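Local coordinates for protein citrate synthase (PDB 6ABX) that probably catalyses the condensation of oxaloacetate with acetyl-CoA and water to give citrate and CoA, the entry reaction of the tricarboxylic acid cycle, at residues T230-E235 against A286-E291; S66-E71 against K115-T120; L129-R134 against P321-T326; T97-M102 against S201-I206; T18-E23 against R254-M259. All coordinates share one frame; numbering follows the deposited sequence.

Contact 1 (T230-E235 against A286-E291); sequences TPDNVE and ANRVEE
Val234 and Val289 make the close-packed, inner part of this contact. Their side chains cross obliquely: with Val234 CG1 anti to the backbone N (chi1 161°), CG1 lies 3.9 Å from Val289 CG2 and Val234 CG2 lies 4.0 Å from Arg288 CB. Both valines are buried, and Ile228 and Ile292 touch Val234. The side chain of Val289 comes within about 4 Å of those of Leu248 and Phe251, so the packing adjoins residues that bind acetyl-CoA. Here the turn leading into helix 234-243, with the first residues of that helix, lies against the long helix 277-297, in what is probably the small domain of the mainly helical citrate synthase fold. The outer part is polar and faces solvent. Arg288 runs over Pro231, its NE 3.6 Å from Pro231 CB, and the guanidinium lays one face on the Pro231 carbonyl, whose C sits 3.6 Å above the centre of the group. Two acids share its charge in a salt-bridge network: Glu235 OE1, near the plane at the edge, is 2.8 Å from Arg288 NH1, whereas Asp232 OD1 stands at a long 3.4 Å from Arg288 NH2. An alanine in place of Arg288 would keep the CB beside Val234 but would probably leave the carboxylates of Asp232 and Glu235 without their common partner. The Asp232 carboxylate is turned 61° from the guanidinium plane, that of Glu235 50°.

Contact 2 (S66-E71 against K115-T120); sequences SRLAEE and KAIKMT
Leu68 and Ile117 form the apolar centre where the end of helix 58-69 packs on helix 112-134, one of the many helix-helix contacts of the predominantly helical citrate synthase fold. The two side chains cross at about a right angle, Leu68 CD2 lying 3.6 Å from Ile117 CG2. The other branch of Ile117 reaches outward, and its CD1 stands over one face of the Arg67 guanidinium, toward the rim, 3.5 Å from Arg67 NH1. Arg67 spans that distance with a chain extended from CG to NE, starting with CG anti to the backbone N (chi1 -175°).

Beyond the helix end, Glu71 leans on Lys118 through the aliphatic part of the lysine: Glu71 OE2 is 3.1 Å from Lys118 CE and 3.4 Å from Lys118 CG. The extended lysine carries its ammonium past the carboxylate, and Lys118 NZ ends 4.3 Å from Glu71 OE2, beyond a salt bridge, so any attraction between the charges would be a longer-range one.

In the next shell Trp51 of helix 43-52 packs on Ile117 and Thr120, while Asp111 touches Arg67. Thr120, whose CG2 is 4.3 Å from Leu68 CD2, is tied back to its own helix: OG1 donates to Ala116 O at 2.8 Å, and this hydroxyl and Thr120 N approach that oxygen from opposite faces of the carbonyl plane.

Contact 3 (L129-R134 against P321-T326); sequences LIQRTR and PDLFPT
Leu323 reaches from the 3-10 turn 321-323 into the last turns of helix 112-134, and its atoms meet three different residues there. CB points toward the helix, and with CG anti to the carbonyl carbon (chi1 -69°) the branch point comes to lie 4.0 Å from Arg134 NH1. From CG the two methyls part. Leu323 CD1 goes to Gln131, 3.7 Å from its CB and 3.3 Å from its OE1, an oxygen that accepts a hydrogen bond from the backbone N of Asp320. Leu323 CD2 meets Ile130 CG2 at 3.8 Å and at the same time lies over one face of the Arg134 guanidinium, toward its rim.

The edge of that guanidinium is taken by Asp322. The two side chains reach toward each other tip to tip: Arg134 NH1 donates to the syn lone pair of Asp322 OD1 at 2.7 Å, and Arg134 NH2 to Asp322 OD2, also at 2.7 Å. Asp320 adds a second carboxylate at NH1, and Ala86 O accepts from NE, so the guanidinium is held in several directions. The arrangement is a bidentate, end-on arginine-aspartate salt bridge over a leucine, joining the C-terminal end of helix 112-134 to the turn that leads into helix 324-343.

Contact 4 (T97-M102 against S201-I206); sequences TTVSMM and SVVAGI
Ser100 OG is gripped from the second subunit by two groups, Thr97 OG1 and Arg96 NE of that chain, while the CB of the same serine rests 4.1 Å from Val203 CG2 in its own chain. With OG anti to the backbone N (chi1 -175°), the hydroxyl is held toward the partner subunit. The equivalent bond, from Thr97 OG1 to Ser100 OG of the second subunit, makes the polar link reciprocal; Thr97 OG1 also bonds to Asp93 O.

Within the chain the contact itself is apolar and fully buried. The methyl CG2 of Val203 lies against the backbone of the facing helix, 3.7 Å from Ser100 N. Val99 divides its two methyls between three partners. Its CG1 touches Val203 CG2 at 3.9 Å and Val202 CG1 at 4.0 Å, the latter side chain crossing at about a right angle, while Val99 CG2 meets Ile206 CD1 at 3.7 Å. Met119 of helix 112-134 packs on both Val99 and Val202.

The segments of helices 91-105 and 198-209 run antiparallel, 178° between their directions, with axes 9.2 Å apart at their closest. Val203 and Ala204 each pack on their own counterparts in the second subunit. With Ser100 also meeting that subunit, the two helices are consistent with the helical sandwich at the citrate synthase dimer interface.

Contact 5 (T18-E23 against R254-M259); sequences TYIDGE and RIYKTM
Ile20 and Ile255 both keep CG1 beside the backbone N (chi1 -58° and -65°), which turns CG2 anti to it, and the two CG2 methyls meet at a tight 3.5 Å. Ile20 CG2 also lies 3.5 Å from Tyr256 CE1, approaching the ring obliquely. The main chains are tied by Lys257 N, which donates to Gly22 O at 2.8 Å in a nearly straight bond (169°). Gly22 CA makes a CA-H...O contact with Ile255 O at 3.4 Å. Tyr256 OH bonds to His179 NE2, and its ring meets His253 edge-to-face; a phenylalanine in place of Tyr256 is likely to leave NE2 of the oxaloacetate-binding His179 without its hydroxyl partner. Ile255 comes within about 4 Å of bound citrate. The loop, which in sequence follows helix 234-243 and precedes helix 261-270, lies against strand 18-21, outermost within this chain, of a small antiparallel sheet whose next strand, 26-29, sends Leu27 to both Ile20 and Tyr256.

How the contacts relate
Contact 5 lies at the active site, beside citrate and the histidines of the oxaloacetate pocket. Contact 1, its centre about 25 Å from that of contact 5, touches it directly: Glu290 OE1 lies 3.3 Å from Met259 CE, so helix 277-297 packs on the loop after His253, the predicted active-site residue. Contacts 2 and 4 form a second group, with centres about 16 Å apart, where Met119 CG packs 3.9 Å from Met102 SD. Contact 3 uses the far end of helix 112-134, about 9 Å from contact 2 between nearest atoms. Contacts 4 and 5, on opposite sides of the chain's centre, both reach the second subunit; the Ile206 side chain is about 13 Å from a citrate.

Contact 1 (T230-E235 against A286-E291)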
# COMPACT_ATOMS: atom_id res chain seq x y z
N THR A 230 -23.83 20.36 -24.80
CA THR A 230 -23.71 21.53 -25.64
C THR A 230 -23.35 22.73 -24.79
O THR A 230 -23.81 22.86 -23.64
CB THR A 230 -25.01 21.83 -26.39
OG1 THR A 230 -25.97 22.19 -25.40
CG2 THR A 230 -25.58 20.66 -27.18
N PRO A 231 -22.54 23.67 -25.31
CA PRO A 231 -22.20 24.88 -24.58
C PRO A 231 -23.40 25.70 -24.05
O PRO A 231 -23.30 26.31 -22.94
CB PRO A 231 -21.38 25.72 -25.56
CG PRO A 231 -20.86 24.74 -26.59
CD PRO A 231 -21.80 23.56 -26.59
N ASP A 232 -24.51 25.69 -24.80
CA ASP A 232 -25.73 26.48 -24.47
C ASP A 232 -26.46 25.88 -23.27
O ASP A 232 -27.27 26.60 -22.62
CB ASP A 232 -26.71 26.54 -25.65
CG ASP A 232 -26.34 27.57 -26.71
OD1 ASP A 232 -25.49 28.43 -26.43
OD2 ASP A 232 -26.92 27.50 -27.81
N ASN A 233 -26.17 24.61 -22.95
CA ASN A 233 -26.75 23.94 -21.82
C ASN A 233 -25.92 24.13 -20.53
O ASN A 233 -26.32 23.57 -19.51
CB ASN A 233 -26.91 22.45 -22.09
CG ASN A 233 -27.78 21.69 -21.11
OD1 ASN A 233 -28.85 22.17 -20.71
ND2 ASN A 233 -27.35 20.51 -20.69
N VAL A 234 -24.81 24.88 -20.53
CA VAL A 234 -23.97 24.92 -19.35
C VAL A 234 -24.69 25.56 -18.14
O VAL A 234 -24.67 25.02 -17.01
CB VAL A 234 -22.68 25.69 -19.64
CG1 VAL A 234 -22.02 26.15 -18.37
CG2 VAL A 234 -21.76 24.85 -20.50
N GLU A 235 -25.34 26.72 -18.37
CA GLU A 235 -25.92 27.48 -17.25
C GLU A 235 -27.04 26.64 -16.60
O GLU A 235 -27.17 26.60 -15.35
CB GLU A 235 -26.37 28.86 -17.74
CG GLU A 235 -25.21 29.66 -18.33
CD GLU A 235 -24.58 29.23 -19.68
OE1 GLU A 235 -23.40 29.65 -19.91
OE2 GLU A 235 -25.21 28.50 -20.53
N ALA A 286 -16.18 23.26 -21.00
CA ALA A 286 -15.36 23.36 -19.82
C ALA A 286 -15.05 24.83 -19.47
O ALA A 286 -15.08 25.26 -18.30
CB ALA A 286 -14.09 22.55 -20.06
N ASN A 287 -14.74 25.63 -20.49
CA ASN A 287 -14.40 27.01 -20.31
C ASN A 287 -15.58 27.79 -19.71
O ASN A 287 -15.39 28.59 -18.78
CB ASN A 287 -13.86 27.61 -21.61
CG ASN A 287 -12.43 27.13 -21.85
OD1 ASN A 287 -11.73 26.64 -20.93
ND2 ASN A 287 -11.97 27.29 -23.08
N ARG A 288 -16.78 27.53 -20.24
CA ARG A 288 -17.99 28.16 -19.70
C ARG A 288 -18.26 27.73 -18.26
O ARG A 288 -18.60 28.58 -17.42
CB ARG A 288 -19.21 27.91 -20.58
CG ARG A 288 -19.18 28.67 -21.89
CD ARG A 288 -20.01 27.98 -22.94
NE ARG A 288 -20.71 28.86 -23.86
CZ ARG A 288 -22.02 29.14 -23.76
NH1 ARG A 288 -22.63 29.06 -22.58
NH2 ARG A 288 -22.70 29.47 -24.83
N VAL A 289 -18.11 26.43 -17.94
CA VAL A 289 -18.28 25.98 -16.59
C VAL A 289 -17.28 26.67 -15.67
O VAL A 289 -17.61 27.12 -14.55
CB VAL A 289 -18.13 24.45 -16.46
CG1 VAL A 289 -18.08 24.03 -15.01
CG2 VAL A 289 -19.23 23.72 -17.20
N GLU A 290 -16.03 26.78 -16.16
CA GLU A 290 -14.99 27.42 -15.36
C GLU A 290 -15.38 28.87 -15.02
O GLU A 290 -15.29 29.28 -13.86
CB GLU A 290 -13.65 27.36 -16.11
CG GLU A 290 -12.46 27.70 -15.24
CD GLU A 290 -11.35 28.42 -15.98
OE1 GLU A 290 -10.23 28.58 -15.42
OE2 GLU A 290 -11.62 28.88 -17.09
N GLU A 291 -15.87 29.60 -16.02
CA GLU A 291 -16.26 31.04 -15.88
C GLU A 291 -17.34 31.21 -14.80
O GLU A 291 -17.20 32.03 -13.91
CB GLU A 291 -16.77 31.62 -17.19
CG GLU A 291 -15.73 31.72 -18.28
CD GLU A 291 -16.22 32.23 -19.64
OE1 GLU A 291 -17.43 32.06 -19.97
OE2 GLU A 291 -15.38 32.80 -20.39

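Contact 2 (S66-E71 against K115-T120)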
# COMPACT_ATOMS: atom_id res chain seq x y z
N SER A 66 18.13 7.12 -22.79
CA SER A 66 18.42 5.76 -23.28
C SER A 66 18.10 4.70 -22.25
O SER A 66 17.52 3.70 -22.57
CB SER A 66 19.85 5.63 -23.74
OG SER A 66 20.03 6.40 -24.90
N ARG A 67 18.45 4.95 -20.99
CA ARG A 67 18.23 4.04 -19.96
C ARG A 67 16.74 3.78 -19.77
O ARG A 67 16.35 2.62 -19.63
CB ARG A 67 18.84 4.52 -18.66
CG ARG A 67 18.70 3.49 -17.56
CD ARG A 67 19.38 3.90 -16.29
NE ARG A 67 19.27 2.82 -15.32
CZ ARG A 67 19.67 2.91 -14.06
NH1 ARG A 67 20.17 4.06 -13.62
NH2 ARG A 67 19.54 1.85 -13.27
N LEU A 68 15.94 4.85 -19.70
CA LEU A 68 14.48 4.66 -19.61
C LEU A 68 13.94 3.89 -20.83
O LEU A 68 13.18 2.89 -20.66
CB LEU A 68 13.77 6.02 -19.50
CG LEU A 68 13.63 6.62 -18.10
CD1 LEU A 68 13.27 8.10 -18.20
CD2 LEU A 68 12.59 5.87 -17.31
N ALA A 69 14.31 4.32 -22.03
CA ALA A 69 13.74 3.80 -23.27
C ALA A 69 13.99 2.29 -23.37
O ALA A 69 13.16 1.52 -23.88
CB ALA A 69 14.30 4.54 -24.44
N GLU A 70 15.18 1.85 -22.90
CA GLU A 70 15.56 0.45 -22.97
C GLU A 70 14.99 -0.40 -21.81
O GLU A 70 15.26 -1.61 -21.78
CB GLU A 70 17.09 0.34 -23.02
CG GLU A 70 17.69 0.92 -24.26
CD GLU A 70 17.38 0.26 -25.59
OE1 GLU A 70 17.61 0.92 -26.63
OE2 GLU A 70 16.97 -0.94 -25.61
N GLU A 71 14.09 0.13 -20.95
CA GLU A 71 13.54 -0.59 -19.83
C GLU A 71 12.00 -0.72 -19.91
O GLU A 71 11.35 -1.11 -18.95
CB GLU A 71 13.94 0.07 -18.52
CG GLU A 71 15.43 0.03 -18.32
CD GLU A 71 15.96 -1.16 -17.57
OE1 GLU A 71 17.16 -1.09 -17.27
OE2 GLU A 71 15.16 -2.13 -17.25
N LYS A 115 15.02 0.58 -9.89
CA LYS A 115 13.67 -0.04 -9.87
C LYS A 115 12.60 1.00 -10.16
O LYS A 115 11.64 0.69 -10.87
CB LYS A 115 13.47 -0.79 -8.55
CG LYS A 115 14.33 -2.04 -8.44
CD LYS A 115 14.42 -2.60 -7.04
CE LYS A 115 15.20 -3.90 -7.02
NZ LYS A 115 15.48 -4.35 -5.65
N ALA A 116 12.80 2.23 -9.69
CA ALA A 116 11.89 3.36 -9.99
C ALA A 116 11.86 3.62 -11.50
O ALA A 116 10.82 3.82 -12.10
CB ALA A 116 12.33 4.58 -9.21
N ILE A 117 13.03 3.56 -12.11
CA ILE A 117 13.17 3.75 -13.58
C ILE A 117 12.44 2.64 -14.33
O ILE A 117 11.66 2.95 -15.25
CB ILE A 117 14.66 3.84 -13.99
CG1 ILE A 117 15.27 5.16 -13.54
CG2 ILE A 117 14.81 3.61 -15.50
CD1 ILE A 117 16.79 5.14 -13.59
N LYS A 118 12.56 1.38 -13.87
CA LYS A 118 11.85 0.30 -14.49
C LYS A 118 10.34 0.51 -14.43
O LYS A 118 9.61 0.33 -15.42
CB LYS A 118 12.25 -1.04 -13.88
CG LYS A 118 13.63 -1.52 -14.33
CD LYS A 118 14.04 -2.79 -13.68
CE LYS A 118 15.25 -3.36 -14.39
NZ LYS A 118 15.76 -4.56 -13.70
N MET A 119 9.82 0.85 -13.26
CA MET A 119 8.38 1.05 -13.11
C MET A 119 7.91 2.21 -14.01
O MET A 119 6.85 2.14 -14.68
CB MET A 119 8.00 1.32 -11.65
CG MET A 119 8.07 0.08 -10.77
SD MET A 119 7.58 0.43 -9.08
CE MET A 119 9.17 0.68 -8.30
N THR A 120 8.67 3.30 -14.04
CA THR A 120 8.31 4.47 -14.78
C THR A 120 8.30 4.16 -16.30
O THR A 120 7.41 4.57 -17.02
CB THR A 120 9.27 5.63 -14.48
OG1 THR A 120 9.23 5.92 -13.07
CG2 THR A 120 8.96 6.87 -15.28

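Contact 3 (L129-R134 against P321-T326)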
# COMPACT_ATOMS: atom_id res chain seq x y z
N LEU A 129 -1.45 -1.43 -23.40
CA LEU A 129 -1.99 -2.77 -23.67
C LEU A 129 -3.41 -2.92 -23.12
O LEU A 129 -4.27 -3.46 -23.83
CB LEU A 129 -1.04 -3.81 -23.10
CG LEU A 129 -1.46 -5.26 -23.31
CD1 LEU A 129 -1.69 -5.56 -24.78
CD2 LEU A 129 -0.36 -6.13 -22.72
N ILE A 130 -3.72 -2.32 -21.96
CA ILE A 130 -5.11 -2.30 -21.53
C ILE A 130 -5.97 -1.63 -22.61
O ILE A 130 -7.01 -2.17 -22.98
CB ILE A 130 -5.30 -1.61 -20.16
CG1 ILE A 130 -4.60 -2.34 -19.03
CG2 ILE A 130 -6.81 -1.42 -19.89
CD1 ILE A 130 -4.56 -1.57 -17.72
N GLN A 131 -5.57 -0.42 -23.04
CA GLN A 131 -6.39 0.34 -23.96
C GLN A 131 -6.57 -0.38 -25.30
O GLN A 131 -7.67 -0.40 -25.81
CB GLN A 131 -5.77 1.71 -24.22
CG GLN A 131 -6.55 2.51 -25.22
CD GLN A 131 -7.80 3.00 -24.57
OE1 GLN A 131 -7.79 4.02 -23.83
NE2 GLN A 131 -8.86 2.22 -24.76
N ARG A 132 -5.48 -0.89 -25.87
CA ARG A 132 -5.49 -1.58 -27.18
C ARG A 132 -6.42 -2.79 -27.05
O ARG A 132 -7.30 -2.97 -27.90
CB ARG A 132 -4.09 -2.08 -27.56
CG ARG A 132 -3.08 -0.98 -27.83
CD ARG A 132 -3.28 -0.24 -29.13
NE ARG A 132 -2.96 -0.96 -30.35
CZ ARG A 132 -3.13 -0.50 -31.59
NH1 ARG A 132 -3.49 0.76 -31.82
NH2 ARG A 132 -2.85 -1.28 -32.61
N THR A 133 -6.28 -3.53 -25.95
CA THR A 133 -7.06 -4.79 -25.76
C THR A 133 -8.56 -4.47 -25.73
O THR A 133 -9.40 -5.16 -26.34
CB THR A 133 -6.59 -5.56 -24.54
OG1 THR A 133 -5.21 -5.92 -24.68
CG2 THR A 133 -7.42 -6.80 -24.31
N ARG A 134 -8.93 -3.40 -25.02
CA ARG A 134 -10.32 -3.03 -24.89
C ARG A 134 -10.94 -2.73 -26.26
O ARG A 134 -12.15 -2.94 -26.46
CB ARG A 134 -10.51 -1.83 -23.97
CG ARG A 134 -10.34 -2.21 -22.53
CD ARG A 134 -10.42 -0.93 -21.79
NE ARG A 134 -10.61 -1.08 -20.41
CZ ARG A 134 -10.95 -0.02 -19.66
NH1 ARG A 134 -10.92 1.20 -20.20
NH2 ARG A 134 -11.30 -0.20 -18.42
N PRO A 321 -11.58 7.50 -20.64
CA PRO A 321 -11.67 8.14 -19.34
C PRO A 321 -11.33 7.27 -18.13
O PRO A 321 -10.66 7.76 -17.21
CB PRO A 321 -13.14 8.56 -19.27
CG PRO A 321 -13.47 8.86 -20.69
CD PRO A 321 -12.77 7.76 -21.46
N ASP A 322 -11.68 5.99 -18.13
CA ASP A 322 -11.46 5.33 -16.89
C ASP A 322 -9.99 4.87 -16.77
O ASP A 322 -9.63 4.33 -15.74
CB ASP A 322 -12.44 4.19 -16.67
CG ASP A 322 -12.12 3.03 -17.56
OD1 ASP A 322 -11.44 3.27 -18.56
OD2 ASP A 322 -12.60 1.91 -17.25
N LEU A 323 -9.17 5.07 -17.81
CA LEU A 323 -7.71 4.86 -17.65
C LEU A 323 -7.05 6.07 -16.99
O LEU A 323 -5.82 5.99 -16.64
CB LEU A 323 -7.10 4.58 -19.02
CG LEU A 323 -7.50 3.24 -19.61
CD1 LEU A 323 -6.73 2.96 -20.87
CD2 LEU A 323 -7.26 2.12 -18.61
N PHE A 324 -7.76 7.20 -16.82
CA PHE A 324 -7.06 8.42 -16.36
C PHE A 324 -6.32 8.21 -15.03
O PHE A 324 -5.18 8.68 -14.91
CB PHE A 324 -7.96 9.65 -16.23
CG PHE A 324 -7.19 10.81 -15.62
CD1 PHE A 324 -6.01 11.25 -16.22
CD2 PHE A 324 -7.51 11.33 -14.38
CE1 PHE A 324 -5.23 12.24 -15.63
CE2 PHE A 324 -6.74 12.33 -13.80
CZ PHE A 324 -5.60 12.78 -14.42
N PRO A 325 -6.86 7.51 -14.01
CA PRO A 325 -6.12 7.31 -12.77
C PRO A 325 -4.80 6.54 -12.98
O PRO A 325 -3.78 6.81 -12.28
CB PRO A 325 -7.04 6.47 -11.87
CG PRO A 325 -8.45 6.72 -12.45
CD PRO A 325 -8.29 7.10 -13.90
N THR A 326 -4.79 5.67 -13.99
CA THR A 326 -3.53 4.92 -14.26
C THR A 326 -2.49 5.89 -14.82
O THR A 326 -1.24 5.70 -14.57
CB THR A 326 -3.70 3.65 -15.11
OG1 THR A 326 -4.05 3.97 -16.46
CG2 THR A 326 -4.70 2.68 -14.52

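Contact 4 (T97-M102 against S201-I206)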
# COMPACT_ATOMS: atom_id res chain seq x y z
N THR A 97 -2.01 -4.96 -9.59
CA THR A 97 -1.61 -6.37 -9.70
C THR A 97 -0.32 -6.53 -10.53
O THR A 97 0.62 -7.26 -10.13
CB THR A 97 -2.72 -7.24 -10.27
OG1 THR A 97 -3.92 -7.00 -9.53
CG2 THR A 97 -2.28 -8.69 -10.22
N THR A 98 -0.20 -5.77 -11.63
CA THR A 98 0.99 -5.91 -12.50
C THR A 98 2.25 -5.30 -11.88
O THR A 98 3.30 -5.87 -12.06
CB THR A 98 0.72 -5.41 -13.93
OG1 THR A 98 0.31 -4.05 -13.85
CG2 THR A 98 -0.37 -6.19 -14.62
N VAL A 99 2.17 -4.17 -11.16
CA VAL A 99 3.32 -3.67 -10.44
C VAL A 99 3.71 -4.64 -9.32
O VAL A 99 4.90 -4.83 -9.07
CB VAL A 99 3.10 -2.22 -9.96
CG1 VAL A 99 4.27 -1.70 -9.12
CG2 VAL A 99 2.83 -1.30 -11.13
N SER A 100 2.73 -5.29 -8.69
CA SER A 100 3.01 -6.34 -7.70
C SER A 100 3.80 -7.49 -8.35
O SER A 100 4.79 -7.97 -7.81
CB SER A 100 1.75 -6.80 -7.04
OG SER A 100 2.03 -7.75 -5.98
N MET A 101 3.37 -7.89 -9.55
CA MET A 101 4.05 -8.95 -10.31
C MET A 101 5.45 -8.51 -10.72
O MET A 101 6.39 -9.28 -10.63
CB MET A 101 3.27 -9.37 -11.55
CG MET A 101 2.00 -10.02 -11.24
SD MET A 101 0.90 -10.20 -12.71
CE MET A 101 1.81 -11.39 -13.69
N MET A 102 5.61 -7.26 -11.14
CA MET A 102 6.89 -6.73 -11.50
C MET A 102 7.90 -6.87 -10.34
O MET A 102 9.07 -7.26 -10.55
CB MET A 102 6.69 -5.25 -11.87
CG MET A 102 7.45 -4.75 -13.00
SD MET A 102 7.03 -2.95 -13.05
CE MET A 102 5.59 -2.98 -14.10
N SER A 201 6.17 -0.35 -1.85
CA SER A 201 5.76 1.09 -1.63
C SER A 201 4.82 1.57 -2.73
O SER A 201 3.75 2.15 -2.44
CB SER A 201 6.94 2.03 -1.52
OG SER A 201 7.63 1.74 -0.35
N VAL A 202 5.25 1.38 -3.98
CA VAL A 202 4.51 1.85 -5.11
C VAL A 202 3.16 1.13 -5.21
O VAL A 202 2.16 1.78 -5.54
CB VAL A 202 5.30 1.78 -6.42
CG1 VAL A 202 4.44 2.00 -7.68
CG2 VAL A 202 6.46 2.77 -6.40
N VAL A 203 3.11 -0.18 -4.94
CA VAL A 203 1.85 -0.90 -4.89
C VAL A 203 0.90 -0.24 -3.89
O VAL A 203 -0.31 -0.04 -4.22
CB VAL A 203 2.06 -2.41 -4.61
CG1 VAL A 203 0.76 -3.11 -4.29
CG2 VAL A 203 2.78 -3.08 -5.77
N ALA A 204 1.38 0.17 -2.71
CA ALA A 204 0.53 0.85 -1.77
C ALA A 204 0.11 2.22 -2.29
O ALA A 204 -1.04 2.60 -2.11
CB ALA A 204 1.20 0.97 -0.44
N GLY A 205 1.03 2.96 -2.96
CA GLY A 205 0.66 4.23 -3.61
C GLY A 205 -0.52 4.09 -4.58
O GLY A 205 -1.50 4.83 -4.52
N ILE A 206 -0.44 3.08 -5.43
CA ILE A 206 -1.50 2.80 -6.43
C ILE A 206 -2.82 2.45 -5.73
O ILE A 206 -3.91 2.95 -6.11
CB ILE A 206 -1.05 1.68 -7.37
CG1 ILE A 206 0.14 2.12 -8.20
CG2 ILE A 206 -2.24 1.24 -8.22
CD1 ILE A 206 0.83 0.98 -8.93

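Contact 5 (T18-E23 against R254-M259)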
# COMPACT_ATOMS: atom_id res chain seq x y z
N THR A 18 9.43 19.09 -3.47
CA THR A 18 8.32 19.85 -3.97
C THR A 18 7.87 20.85 -2.90
O THR A 18 7.80 20.50 -1.71
CB THR A 18 7.16 18.94 -4.37
OG1 THR A 18 7.68 18.09 -5.39
CG2 THR A 18 5.94 19.73 -4.79
N TYR A 19 7.67 22.09 -3.33
CA TYR A 19 7.02 23.10 -2.49
C TYR A 19 5.74 23.56 -3.15
O TYR A 19 5.77 23.99 -4.31
CB TYR A 19 7.92 24.33 -2.30
CG TYR A 19 7.26 25.43 -1.54
CD1 TYR A 19 6.87 25.23 -0.23
CD2 TYR A 19 6.95 26.63 -2.15
CE1 TYR A 19 6.19 26.20 0.47
CE2 TYR A 19 6.27 27.62 -1.46
CZ TYR A 19 5.94 27.41 -0.13
OH TYR A 19 5.23 28.34 0.57
N ILE A 20 4.63 23.56 -2.38
CA ILE A 20 3.36 24.09 -2.79
C ILE A 20 3.11 25.41 -2.06
O ILE A 20 3.18 25.40 -0.82
CB ILE A 20 2.22 23.10 -2.47
CG1 ILE A 20 2.45 21.75 -3.15
CG2 ILE A 20 0.88 23.72 -2.82
CD1 ILE A 20 1.65 20.62 -2.56
N ASP A 21 2.86 26.46 -2.83
CA ASP A 21 2.40 27.74 -2.30
C ASP A 21 0.89 27.83 -2.52
O ASP A 21 0.47 28.20 -3.61
CB ASP A 21 3.16 28.91 -2.93
CG ASP A 21 2.96 30.21 -2.17
OD1 ASP A 21 1.84 30.40 -1.60
OD2 ASP A 21 3.90 31.05 -2.20
N GLY A 22 0.12 27.39 -1.52
CA GLY A 22 -1.33 27.29 -1.62
C GLY A 22 -1.97 28.66 -1.78
O GLY A 22 -2.92 28.87 -2.55
N GLU A 23 -1.39 29.64 -1.10
CA GLU A 23 -1.91 31.00 -1.10
C GLU A 23 -1.84 31.64 -2.49
O GLU A 23 -2.78 32.27 -2.94
CB GLU A 23 -1.11 31.87 -0.13
CG GLU A 23 -1.53 31.71 1.31
CD GLU A 23 -2.79 32.49 1.62
OE1 GLU A 23 -3.71 31.89 2.21
OE2 GLU A 23 -2.86 33.68 1.25
N ARG A 254 -8.21 21.24 -1.00
CA ARG A 254 -7.79 21.33 0.34
C ARG A 254 -6.58 22.27 0.41
O ARG A 254 -6.31 22.75 1.49
CB ARG A 254 -7.56 19.91 0.87
CG ARG A 254 -8.75 18.96 0.65
CD ARG A 254 -8.77 17.72 1.53
NE ARG A 254 -9.92 16.86 1.24
CZ ARG A 254 -10.59 16.14 2.13
NH1 ARG A 254 -10.21 16.12 3.40
NH2 ARG A 254 -11.66 15.46 1.76
N ILE A 255 -5.92 22.64 -0.71
CA ILE A 255 -4.57 23.27 -0.65
C ILE A 255 -4.51 24.62 -1.37
O ILE A 255 -4.13 25.63 -0.78
CB ILE A 255 -3.48 22.30 -1.15
CG1 ILE A 255 -3.34 21.08 -0.24
CG2 ILE A 255 -2.16 23.05 -1.29
CD1 ILE A 255 -3.11 19.78 -0.97
N TYR A 256 -4.85 24.69 -2.67
CA TYR A 256 -4.74 25.95 -3.36
C TYR A 256 -5.93 26.84 -3.01
O TYR A 256 -7.06 26.36 -3.01
CB TYR A 256 -4.61 25.77 -4.87
CG TYR A 256 -3.33 25.10 -5.27
CD1 TYR A 256 -2.13 25.77 -5.18
CD2 TYR A 256 -3.32 23.83 -5.78
CE1 TYR A 256 -0.93 25.16 -5.51
CE2 TYR A 256 -2.14 23.20 -6.11
CZ TYR A 256 -0.95 23.87 -6.00
OH TYR A 256 0.22 23.25 -6.32
N LYS A 257 -5.65 28.12 -2.75
CA LYS A 257 -6.68 29.08 -2.40
C LYS A 257 -6.87 30.04 -3.57
O LYS A 257 -7.42 31.11 -3.44
CB LYS A 257 -6.30 29.72 -1.05
CG LYS A 257 -6.46 28.77 0.14
CD LYS A 257 -7.69 27.85 0.03
CE LYS A 257 -7.87 26.84 1.14
NZ LYS A 257 -6.59 26.24 1.59
N THR A 258 -6.42 29.59 -4.75
CA THR A 258 -6.58 30.23 -6.00
C THR A 258 -6.53 29.12 -7.07
O THR A 258 -6.51 27.94 -6.73
CB THR A 258 -5.53 31.32 -6.18
OG1 THR A 258 -5.96 32.12 -7.29
CG2 THR A 258 -4.14 30.75 -6.39
N MET A 259 -6.55 29.52 -8.33
CA MET A 259 -6.49 28.59 -9.49
C MET A 259 -5.29 27.68 -9.24
O MET A 259 -4.24 28.17 -8.89
CB MET A 259 -6.28 29.36 -10.79
CG MET A 259 -6.17 28.47 -12.04
SD MET A 259 -7.76 28.33 -12.88
CE MET A 259 -7.32 27.47 -14.39